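Local atomic coordinates of zinc chaperone AztD (Citrobacter koseri, PDB entry 6CMK), a protein that acts as a periplasmic zinc chaperone, binding three zinc ions and handing one of them directly to the solute-binding protein AztC of the AztABCD zinc transport system. Residues 51-55 against 358-363; 115-119 against 152-157; 261-266 against 300-305; 293-297 against 329-333. All blocks are in the same frame, centred on the assembly; numbering follows the deposited sequence.

All four contacts join consecutive blades of one β-propeller. Contacts 3 and 4 join the same two blades: contact 3 packs their innermost strands together, contact 4 their outermost strands, and the centres are about 14 Å apart. Contact 2 belongs to an earlier pair of blades, its centre about 42 Å from that of contact 4. Contact 1 lies about 18 Å from contact 3, centre to centre, and joins the last blade to the one shared by the chain's two ends; the other three are nested in its loop. Contact 3 is nearest to zinc, the T261 side chain lying about 7 Å from a bound ion; contacts 1 and 4 are remote from the metal sites.

Contact 1: residues 51-55 against 358-363; sequences IDALD and ADNKIY
A tyrosine hydroxyl bonds to a main-chain carbonyl across more than 300 residues of sequence: Y363 OH donates to A53 O at 2.6 Å, with the carbonyl oxygen near the plane of the ring, at its edge. The ring is placed by chi1 -59° and chi2 79°, and its CZ lies 3.9 Å from A53 CB. Segment 51-55 finishes a strand at D52 and turns away through A53 (phi/psi -67/-26) and L54 (-81/-27). D52, chi1 t, holds this corner as an Asx turn, OD1 accepting from L54 N at 2.9 Å. Facing it, 358-363 is a β-hairpin with a two-residue loop, a type II' turn from A358 to K361. D359 adopts 56/-122 and N360 -108/30, and the backbone pairs A358 N to K361 O (3.0 Å) and K361 N to A358 O (2.9 Å). A53 is level with A358, CA atoms 6.8 Å apart and CB atoms 3.9 Å apart. K361 extends (m, then t throughout), so that NZ makes a weak 3.4 Å hydrogen bond to L54 O; a water 3.0 Å from K361 NZ donates to A53 O at 2.8 Å. W36 of strand 32-42 packs on A358 and D359, and D359 also meets H347 of the second subunit. The hairpin belongs to one blade and the corner to the next, in which N-terminal strands pair with C-terminal strand 392-403, the Velcro closure of a β-propeller.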
loop_
_atom_site.group_PDB
_atom_site.type_symbol
_atom_site.label_atom_id
_atom_site.label_comp_id
_atom_site.label_asym_id
_atom_site.label_seq_id
_atom_site.Cartn_x
_atom_site.Cartn_y
_atom_site.Cartn_z
ATOM N N ILE B 51 21.573 -3.744 -10.586
ATOM C CA ILE B 51 22.165 -4.875 -9.891
ATOM C C ILE B 51 21.063 -5.565 -9.109
ATOM O O ILE B 51 20.198 -4.904 -8.529
ATOM C CB ILE B 51 23.312 -4.405 -8.974
ATOM C CG1 ILE B 51 24.473 -3.923 -9.860
ATOM C CG2 ILE B 51 23.754 -5.502 -7.995
ATOM C CD1 ILE B 51 25.752 -3.593 -9.126
ATOM N N ASP B 52 21.083 -6.893 -9.120
ATOM C CA ASP B 52 20.202 -7.664 -8.253
ATOM C C ASP B 52 20.640 -7.461 -6.808
ATOM O O ASP B 52 21.765 -7.806 -6.442
ATOM C CB ASP B 52 20.250 -9.140 -8.641
ATOM C CG ASP B 52 19.248 -9.992 -7.877
ATOM O OD1 ASP B 52 18.870 -9.654 -6.731
ATOM O OD2 ASP B 52 18.830 -11.022 -8.435
ATOM N N ALA B 53 19.762 -6.878 -5.994
ATOM C CA ALA B 53 20.154 -6.515 -4.635
ATOM C C ALA B 53 20.422 -7.743 -3.775
ATOM O O ALA B 53 21.179 -7.666 -2.802
ATOM C CB ALA B 53 19.069 -5.663 -3.979
ATOM N N LEU B 54 19.803 -8.877 -4.099
ATOM C CA LEU B 54 19.865 -10.021 -3.198
ATOM C C LEU B 54 21.163 -10.816 -3.351
ATOM O O LEU B 54 21.608 -11.447 -2.385
ATOM C CB LEU B 54 18.633 -10.906 -3.420
ATOM C CG LEU B 54 17.290 -10.153 -3.399
ATOM C CD1 LEU B 54 16.109 -11.111 -3.483
ATOM C CD2 LEU B 54 17.137 -9.256 -2.170
ATOM N N ASP B 55 21.797 -10.792 -4.525
ATOM C CA ASP B 55 23.068 -11.489 -4.705
ATOM C C ASP B 55 24.119 -10.685 -5.460
ATOM O O ASP B 55 25.231 -11.188 -5.658
ATOM C CB ASP B 55 22.851 -12.831 -5.426
ATOM C CG ASP B 55 22.354 -12.660 -6.845
ATOM O OD1 ASP B 55 22.189 -11.508 -7.296
ATOM O OD2 ASP B 55 22.135 -13.686 -7.515
ATOM N N ALA B 358 17.222 -2.221 0.767
ATOM C CA ALA B 358 16.444 -3.211 0.033
ATOM C C ALA B 358 16.277 -4.439 0.912
ATOM O O ALA B 358 17.265 -4.972 1.425
ATOM C CB ALA B 358 17.112 -3.610 -1.288
ATOM N N ASP B 359 15.028 -4.884 1.075
ATOM C CA ASP B 359 14.692 -6.090 1.841
ATOM C C ASP B 359 15.281 -5.924 3.241
ATOM O O ASP B 359 14.945 -4.945 3.925
ATOM C CB ASP B 359 15.169 -7.323 1.066
ATOM C CG ASP B 359 14.447 -8.589 1.478
ATOM O OD1 ASP B 359 13.355 -8.489 2.076
ATOM O OD2 ASP B 359 14.974 -9.686 1.209
ATOM N N ASN B 360 16.148 -6.818 3.695
ATOM C CA ASN B 360 16.711 -6.726 5.037
ATOM C C ASN B 360 18.178 -6.312 5.005
ATOM O O ASN B 360 18.957 -6.677 5.888
ATOM C CB ASN B 360 16.529 -8.056 5.758
ATOM C CG ASN B 360 15.063 -8.425 5.911
ATOM O OD1 ASN B 360 14.192 -7.547 5.992
ATOM N ND2 ASN B 360 14.777 -9.723 5.938
ATOM N N LYS B 361 18.557 -5.539 3.990
ATOM C CA LYS B 361 19.936 -5.137 3.784
ATOM C C LYS B 361 20.024 -3.635 3.553
ATOM O O LYS B 361 19.110 -3.006 2.999
ATOM C CB LYS B 361 20.557 -5.870 2.590
ATOM C CG LYS B 361 20.755 -7.347 2.824
ATOM C CD LYS B 361 21.148 -8.050 1.543
ATOM C CE LYS B 361 21.699 -9.440 1.815
ATOM N NZ LYS B 361 22.339 -10.028 0.606
ATOM N N ILE B 362 21.154 -3.081 3.972
ATOM C CA ILE B 362 21.510 -1.689 3.752
ATOM C C ILE B 362 22.709 -1.652 2.817
ATOM O O ILE B 362 23.639 -2.458 2.951
ATOM C CB ILE B 362 21.834 -0.972 5.075
ATOM C CG1 ILE B 362 20.658 -1.087 6.056
ATOM C CG2 ILE B 362 22.145 0.499 4.806
ATOM C CD1 ILE B 362 21.035 -0.694 7.471
ATOM N N TYR B 363 22.680 -0.721 1.869
ATOM C CA TYR B 363 23.684 -0.618 0.814
ATOM C C TYR B 363 24.316 0.763 0.864
ATOM O O TYR B 363 23.608 1.774 0.878
ATOM C CB TYR B 363 23.068 -0.863 -0.569
ATOM C CG TYR B 363 22.433 -2.212 -0.689
ATOM C CD1 TYR B 363 21.174 -2.450 -0.150
ATOM C CD2 TYR B 363 23.105 -3.267 -1.291
ATOM C CE1 TYR B 363 20.599 -3.696 -0.221
ATOM C CE2 TYR B 363 22.523 -4.522 -1.373
ATOM C CZ TYR B 363 21.265 -4.717 -0.837
ATOM O OH TYR B 363 20.669 -5.965 -0.903
HETATM O O HOH W 1 23.653 -8.333 -1.559
#

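Contact 2: residues 115-119 against 152-157; sequences LPLEL and VLKGQK
L117 has the largest share of this interface: with chi1 t and chi2 near +72° it sends CD2 to within 3.3 Å of V152 CG2, a tight fit, and CD1 to 3.4 Å from K157 CG. V152, chi1 t, also sets CG1 4.1 Å from CD1 of L115, a leucine in the m,t rotamer whose CD1 reaches L153 CD2 at 4.3 Å. Segment 115-119 turns a corner at P116 (phi/psi -72/-19) and then runs extended as part of the outer strand of its propeller blade. The partner comes from the next blade, where the short helix 149-153 interrupts the link between strands 143-148 and 160-163. A Schellman motif ends that helix: G155, at 83/23, donates from N to V152 O at 2.9 Å, and its CA lies 4.2 Å from P116 CG. In register, P116 faces G155 (CA atoms 6.3 Å apart) and L117 faces K157 (6.1 Å). K157 is fully stretched, all four chi angles t, and reaches obliquely across to the strand, where NZ donates to E118 O at 2.8 Å. A water takes a weak 3.1 Å bond from L117 N and donates to V152 O at 2.8 Å. L119 (m,t) turns CD2 to 4.3 Å from K157 CE and packs on L147 and F138.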
loop_
_atom_site.group_PDB
_atom_site.type_symbol
_atom_site.label_atom_id
_atom_site.label_comp_id
_atom_site.label_asym_id
_atom_site.label_seq_id
_atom_site.Cartn_x
_atom_site.Cartn_y
_atom_site.Cartn_z
ATOM N N LEU B 115 13.153 3.190 -21.113
ATOM C CA LEU B 115 11.915 3.535 -21.782
ATOM C C LEU B 115 12.152 4.653 -22.781
ATOM O O LEU B 115 13.163 5.366 -22.713
ATOM C CB LEU B 115 10.868 3.952 -20.761
ATOM C CG LEU B 115 10.304 2.805 -19.922
ATOM C CD1 LEU B 115 9.539 3.353 -18.735
ATOM C CD2 LEU B 115 9.425 1.872 -20.755
ATOM N N PRO B 116 11.246 4.815 -23.752
ATOM C CA PRO B 116 11.416 5.901 -24.729
ATOM C C PRO B 116 11.165 7.283 -24.151
ATOM O O PRO B 116 11.613 8.270 -24.750
ATOM C CB PRO B 116 10.394 5.558 -25.823
ATOM C CG PRO B 116 9.364 4.728 -25.132
ATOM C CD PRO B 116 10.107 3.940 -24.087
ATOM N N LEU B 117 10.465 7.387 -23.022
ATOM C CA LEU B 117 10.174 8.694 -22.449
ATOM C C LEU B 117 11.457 9.397 -22.040
ATOM O O LEU B 117 12.217 8.893 -21.202
ATOM C CB LEU B 117 9.252 8.574 -21.237
ATOM C CG LEU B 117 9.016 9.921 -20.533
ATOM C CD1 LEU B 117 8.124 10.797 -21.380
ATOM C CD2 LEU B 117 8.379 9.741 -19.187
ATOM N N GLU B 118 11.667 10.578 -22.611
ATOM C CA GLU B 118 12.674 11.522 -22.155
ATOM C C GLU B 118 11.996 12.859 -21.910
ATOM O O GLU B 118 11.113 13.263 -22.671
ATOM C CB GLU B 118 13.791 11.721 -23.174
ATOM C CG GLU B 118 14.679 10.526 -23.417
ATOM C CD GLU B 118 15.836 10.875 -24.337
ATOM O OE1 GLU B 118 15.798 11.964 -24.946
ATOM O OE2 GLU B 118 16.782 10.071 -24.442
ATOM N N LEU B 119 12.414 13.540 -20.853
ATOM C CA LEU B 119 12.008 14.911 -20.582
ATOM C C LEU B 119 13.202 15.811 -20.846
ATOM O O LEU B 119 14.271 15.602 -20.267
ATOM C CB LEU B 119 11.545 15.079 -19.134
ATOM C CG LEU B 119 10.570 14.025 -18.615
ATOM C CD1 LEU B 119 10.269 14.272 -17.148
ATOM C CD2 LEU B 119 9.301 14.045 -19.453
ATOM N N VAL B 152 3.637 6.757 -18.951
ATOM C CA VAL B 152 5.056 6.531 -19.212
ATOM C C VAL B 152 5.328 5.050 -19.452
ATOM O O VAL B 152 6.037 4.672 -20.391
ATOM C CB VAL B 152 5.895 7.073 -18.044
ATOM C CG1 VAL B 152 7.382 6.764 -18.245
ATOM C CG2 VAL B 152 5.637 8.557 -17.881
ATOM N N LEU B 153 4.782 4.189 -18.594
ATOM C CA LEU B 153 5.052 2.759 -18.718
ATOM C C LEU B 153 4.490 2.180 -20.006
ATOM O O LEU B 153 5.032 1.191 -20.517
ATOM C CB LEU B 153 4.477 2.005 -17.519
ATOM C CG LEU B 153 5.316 2.116 -16.257
ATOM C CD1 LEU B 153 4.486 1.705 -15.049
ATOM C CD2 LEU B 153 6.561 1.256 -16.422
ATOM N N LYS B 154 3.401 2.753 -20.534
ATOM C CA LYS B 154 2.873 2.331 -21.821
ATOM C C LYS B 154 3.676 2.872 -22.993
ATOM O O LYS B 154 3.375 2.520 -24.138
ATOM C CB LYS B 154 1.425 2.792 -22.004
ATOM C CG LYS B 154 0.403 2.355 -20.974
ATOM C CD LYS B 154 -0.950 2.886 -21.428
ATOM C CE LYS B 154 -1.942 3.102 -20.304
ATOM N NZ LYS B 154 -3.094 3.908 -20.807
ATOM N N GLY B 155 4.664 3.726 -22.741
ATOM C CA GLY B 155 5.386 4.370 -23.817
ATOM C C GLY B 155 4.705 5.593 -24.384
ATOM O O GLY B 155 4.977 5.963 -25.535
ATOM N N GLN B 156 3.820 6.230 -23.622
ATOM C CA GLN B 156 3.218 7.491 -24.037
ATOM C C GLN B 156 3.896 8.656 -23.327
ATOM O O GLN B 156 4.256 8.561 -22.150
ATOM C CB GLN B 156 1.719 7.504 -23.751
ATOM C CG GLN B 156 0.963 6.483 -24.571
ATOM C CD GLN B 156 -0.535 6.578 -24.400
ATOM O OE1 GLN B 156 -1.073 7.634 -24.053
ATOM N NE2 GLN B 156 -1.224 5.468 -24.650
ATOM N N LYS B 157 4.110 9.742 -24.061
ATOM C CA LYS B 157 4.616 10.986 -23.489
ATOM C C LYS B 157 3.494 12.014 -23.588
ATOM O O LYS B 157 3.250 12.579 -24.658
ATOM C CB LYS B 157 5.868 11.470 -24.214
ATOM C CG LYS B 157 6.416 12.757 -23.618
ATOM C CD LYS B 157 7.698 13.199 -24.276
ATOM C CE LYS B 157 8.214 14.468 -23.635
ATOM N NZ LYS B 157 9.504 14.889 -24.232
HETATM O O HOH W 2 8.001 5.644 -22.205
#

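Contact 3: residues 261-266 against 300-305; sequences TLIGGK and RVHFVV
I263 lays its CD1 methyl over one face of the F303 ring, 4.1 Å from the centroid and 26° off the normal, a CH-pi contact. It joins the innermost strands of two successive β-propeller blades, 262-264 and 300-305. They run nearly parallel (18°) with axes 6.7 Å apart, too far for backbone pairing, so the fit is made by side chains. I263 lies level with V304 (CA atoms 6.5 Å apart) and G265 with V305 (5.9 Å). In I263, chi1 p sets CG2 3.7 Å from F303 CE1, and chi2 t carries CD1 to 3.8 Å from V305 CG1. F303, chi1 +51°, points its edge at T261 O, 3.8 Å from CZ. V301 and H302 form a classic bulge opposite F316 of the next strand. The T261 side chain lies about 5 Å from that of H216, a ligand of high-affinity zinc site 1. V305, chi1 m, reaches the glycine pair, its CG2 lying 3.5 Å from G264 O.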
loop_
_atom_site.group_PDB
_atom_site.type_symbol
_atom_site.label_atom_id
_atom_site.label_comp_id
_atom_site.label_asym_id
_atom_site.label_seq_id
_atom_site.Cartn_x
_atom_site.Cartn_y
_atom_site.Cartn_z
ATOM N N THR B 261 17.314 20.275 3.248
ATOM C CA THR B 261 17.176 18.976 2.605
ATOM C C THR B 261 16.312 18.104 3.500
ATOM O O THR B 261 16.514 18.100 4.714
ATOM C CB THR B 261 18.540 18.298 2.395
ATOM O OG1 THR B 261 19.474 19.248 1.874
ATOM C CG2 THR B 261 18.422 17.121 1.434
ATOM N N LEU B 262 15.362 17.377 2.900
ATOM C CA LEU B 262 14.403 16.567 3.642
ATOM C C LEU B 262 14.309 15.149 3.095
ATOM O O LEU B 262 14.478 14.910 1.896
ATOM C CB LEU B 262 12.996 17.156 3.592
ATOM C CG LEU B 262 12.737 18.453 4.329
ATOM C CD1 LEU B 262 11.500 19.122 3.748
ATOM C CD2 LEU B 262 12.589 18.201 5.814
ATOM N N ILE B 263 13.985 14.217 3.995
ATOM C CA ILE B 263 13.516 12.884 3.646
ATOM C C ILE B 263 12.260 12.604 4.470
ATOM O O ILE B 263 12.015 13.229 5.508
ATOM C CB ILE B 263 14.575 11.784 3.890
ATOM C CG1 ILE B 263 15.056 11.818 5.341
ATOM C CG2 ILE B 263 15.750 11.943 2.923
ATOM C CD1 ILE B 263 15.988 10.680 5.700
ATOM N N GLY B 264 11.447 11.683 3.973
ATOM C CA GLY B 264 10.160 11.368 4.589
ATOM C C GLY B 264 10.004 9.892 4.902
ATOM O O GLY B 264 10.363 9.034 4.093
ATOM N N GLY B 265 9.442 9.611 6.074
ATOM C CA GLY B 265 9.185 8.234 6.460
ATOM C C GLY B 265 8.206 7.551 5.525
ATOM O O GLY B 265 7.320 8.179 4.944
ATOM N N LYS B 266 8.361 6.238 5.382
ATOM C CA LYS B 266 7.474 5.492 4.490
ATOM C C LYS B 266 6.343 4.785 5.224
ATOM O O LYS B 266 5.172 4.955 4.861
ATOM C CB LYS B 266 8.273 4.479 3.665
ATOM C CG LYS B 266 8.750 5.041 2.337
ATOM C CD LYS B 266 8.086 4.355 1.146
ATOM C CE LYS B 266 6.572 4.548 1.118
ATOM N NZ LYS B 266 6.050 4.648 -0.279
ATOM N N ARG B 300 27.177 15.508 8.233
ATOM C CA ARG B 300 26.311 14.603 7.488
ATOM C C ARG B 300 26.708 14.536 6.015
ATOM O O ARG B 300 26.923 15.568 5.366
ATOM C CB ARG B 300 24.867 15.073 7.628
ATOM C CG ARG B 300 23.844 14.224 6.929
ATOM C CD ARG B 300 22.465 14.831 7.100
ATOM N NE ARG B 300 22.406 16.021 6.276
ATOM C CZ ARG B 300 22.172 16.007 4.971
ATOM N NH1 ARG B 300 21.910 14.859 4.350
ATOM N NH2 ARG B 300 22.186 17.140 4.290
ATOM N N VAL B 301 26.810 13.316 5.493
ATOM C CA VAL B 301 27.027 13.070 4.072
ATOM C C VAL B 301 25.719 12.754 3.352
ATOM O O VAL B 301 25.473 13.251 2.250
ATOM C CB VAL B 301 28.045 11.921 3.886
ATOM C CG1 VAL B 301 28.148 11.508 2.409
ATOM C CG2 VAL B 301 29.424 12.317 4.431
ATOM N N HIS B 302 24.875 11.922 3.957
ATOM C CA HIS B 302 23.653 11.459 3.310
ATOM C C HIS B 302 22.717 10.888 4.367
ATOM O O HIS B 302 23.158 10.481 5.439
ATOM C CB HIS B 302 23.974 10.396 2.250
ATOM C CG HIS B 302 22.827 10.075 1.345
ATOM N ND1 HIS B 302 22.421 8.783 1.087
ATOM C CD2 HIS B 302 21.995 10.883 0.645
ATOM C CE1 HIS B 302 21.395 8.810 0.249
ATOM N NE2 HIS B 302 21.119 10.074 -0.033
ATOM N N PHE B 303 21.418 10.872 4.073
ATOM C CA PHE B 303 20.513 10.111 4.921
ATOM C C PHE B 303 19.365 9.542 4.092
ATOM O O PHE B 303 19.064 10.019 2.995
ATOM C CB PHE B 303 20.009 10.925 6.140
ATOM C CG PHE B 303 19.428 12.312 5.852
ATOM C CD1 PHE B 303 19.008 12.721 4.597
ATOM C CD2 PHE B 303 19.322 13.212 6.910
ATOM C CE1 PHE B 303 18.478 13.998 4.411
ATOM C CE2 PHE B 303 18.805 14.478 6.736
ATOM C CZ PHE B 303 18.378 14.874 5.486
ATOM N N VAL B 304 18.777 8.460 4.616
ATOM C CA VAL B 304 17.627 7.800 3.997
ATOM C C VAL B 304 16.799 7.166 5.101
ATOM O O VAL B 304 17.300 6.873 6.190
ATOM C CB VAL B 304 18.004 6.696 2.971
ATOM C CG1 VAL B 304 18.913 7.213 1.854
ATOM C CG2 VAL B 304 18.647 5.484 3.669
ATOM N N VAL B 305 15.516 6.915 4.807
ATOM C CA VAL B 305 14.671 6.196 5.748
ATOM C C VAL B 305 14.725 4.705 5.428
ATOM O O VAL B 305 15.084 4.279 4.327
ATOM C CB VAL B 305 13.208 6.709 5.753
ATOM C CG1 VAL B 305 13.165 8.222 5.972
ATOM C CG2 VAL B 305 12.461 6.313 4.474
#

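Contact 4: residues 293-297 against 329-333; sequences LIQLP and KGEIS
Two isoleucines fill the groove between the outer edges of adjacent propeller blades, each lodging against the other segment. I294 (m,t) points across and nestles against a bend in the opposing backbone: CG1 is 3.5 Å from G330 O and CD1 3.7 Å from E331 N. That bend is a G1 β-bulge, G330 and E331 together facing D326, and G330 takes positive phi (70/42), a conformation that favours glycine. In return I332 (m,t) drops its CD1 into the hollow formed by Q295 O (4.2 Å), L296 CD2 (3.9 Å) and P297 CD (4.2 Å), and the two isoleucines touch where I294 CG2 meets I332 CG1 at 3.8 Å. L296 (m,t) offers CD2, not CD1, to that hollow. The strands cross at 52°, axes 7.4 Å apart at closest, with I294 level with E331 (CA atoms 6.2 Å apart). Direct hydrogen bonds are absent, but a water donates both to L293 O (2.9 Å) and to G330 O (2.7 Å). On the outside, the Q295 side chain (chi1 t, chi2 p) curls along its own chain so that NE2 donates to L296 O at 3.1 Å, while its OE1 bonds R279. Strand 291-295 is the outermost of its blade, with I294 also on I280 and L282 of strand 279-283; strand 331-337 is outermost in the next, where I325 of strand 321-326 touches both I294 and I332.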
loop_
_atom_site.group_PDB
_atom_site.type_symbol
_atom_site.label_atom_id
_atom_site.label_comp_id
_atom_site.label_asym_id
_atom_site.label_seq_id
_atom_site.Cartn_x
_atom_site.Cartn_y
_atom_site.Cartn_z
ATOM N N LEU B 293 15.823 17.390 17.965
ATOM C CA LEU B 293 17.158 17.610 17.415
ATOM C C LEU B 293 18.058 16.422 17.734
ATOM O O LEU B 293 18.088 15.954 18.876
ATOM C CB LEU B 293 17.762 18.883 18.008
ATOM C CG LEU B 293 19.175 19.278 17.566
ATOM C CD1 LEU B 293 19.131 19.948 16.212
ATOM C CD2 LEU B 293 19.832 20.185 18.605
ATOM N N ILE B 294 18.804 15.945 16.736
ATOM C CA ILE B 294 19.886 14.988 16.969
ATOM C C ILE B 294 21.198 15.625 16.534
ATOM O O ILE B 294 21.322 16.110 15.402
ATOM C CB ILE B 294 19.669 13.649 16.242
ATOM C CG1 ILE B 294 18.404 12.972 16.762
ATOM C CG2 ILE B 294 20.896 12.744 16.435
ATOM C CD1 ILE B 294 18.058 11.690 16.060
ATOM N N GLN B 295 22.173 15.613 17.434
ATOM C CA GLN B 295 23.512 16.101 17.153
ATOM C C GLN B 295 24.374 14.958 16.639
ATOM O O GLN B 295 24.487 13.917 17.295
ATOM C CB GLN B 295 24.129 16.695 18.416
ATOM C CG GLN B 295 25.574 17.143 18.244
ATOM C CD GLN B 295 25.690 18.358 17.359
ATOM O OE1 GLN B 295 25.122 19.409 17.653
ATOM N NE2 GLN B 295 26.438 18.227 16.268
ATOM N N LEU B 296 24.984 15.155 15.452
ATOM C CA LEU B 296 25.854 14.135 14.903
ATOM C C LEU B 296 27.291 14.385 15.345
ATOM O O LEU B 296 27.700 15.538 15.520
ATOM C CB LEU B 296 25.792 14.135 13.381
ATOM C CG LEU B 296 24.393 14.082 12.783
ATOM C CD1 LEU B 296 24.464 14.326 11.288
ATOM C CD2 LEU B 296 23.743 12.745 13.094
ATOM N N PRO B 297 28.080 13.325 15.521
ATOM C CA PRO B 297 29.480 13.536 15.918
ATOM C C PRO B 297 30.310 14.227 14.852
ATOM O O PRO B 297 31.208 14.998 15.203
ATOM C CB PRO B 297 29.991 12.118 16.218
ATOM C CG PRO B 297 29.012 11.189 15.613
ATOM C CD PRO B 297 27.702 11.900 15.500
ATOM N N LYS B 329 12.666 7.095 19.530
ATOM C CA LYS B 329 13.438 7.548 20.678
ATOM C C LYS B 329 14.140 8.874 20.423
ATOM O O LYS B 329 14.543 9.543 21.380
ATOM C CB LYS B 329 14.462 6.488 21.075
ATOM C CG LYS B 329 13.842 5.177 21.533
ATOM C CD LYS B 329 14.893 4.224 22.077
ATOM C CE LYS B 329 14.284 3.204 23.022
ATOM N NZ LYS B 329 15.320 2.336 23.642
ATOM N N GLY B 330 14.286 9.275 19.163
ATOM C CA GLY B 330 14.944 10.531 18.862
ATOM C C GLY B 330 16.430 10.513 19.144
ATOM O O GLY B 330 16.974 11.503 19.652
ATOM N N GLU B 331 17.112 9.424 18.796
ATOM C CA GLU B 331 18.531 9.319 19.082
ATOM C C GLU B 331 19.203 8.382 18.090
ATOM O O GLU B 331 18.554 7.572 17.425
ATOM C CB GLU B 331 18.759 8.819 20.508
ATOM C CG GLU B 331 18.272 7.402 20.718
ATOM C CD GLU B 331 18.342 6.977 22.170
ATOM O OE1 GLU B 331 18.385 7.863 23.054
ATOM O OE2 GLU B 331 18.358 5.756 22.426
ATOM N N ILE B 332 20.526 8.500 18.017
ATOM C CA ILE B 332 21.360 7.524 17.321
ATOM C C ILE B 332 21.492 6.300 18.213
ATOM O O ILE B 332 22.054 6.383 19.312
ATOM C CB ILE B 332 22.740 8.107 16.995
ATOM C CG1 ILE B 332 22.603 9.341 16.104
ATOM C CG2 ILE B 332 23.623 7.048 16.328
ATOM C CD1 ILE B 332 23.904 10.062 15.858
ATOM N N SER B 333 20.995 5.159 17.742
ATOM C CA SER B 333 21.028 3.949 18.560
ATOM C C SER B 333 22.316 3.153 18.393
ATOM O O SER B 333 22.728 2.456 19.330
ATOM C CB SER B 333 19.813 3.068 18.247
ATOM O OG SER B 333 19.504 3.100 16.867
HETATM O O HOH W 3 16.291 14.028 20.159
#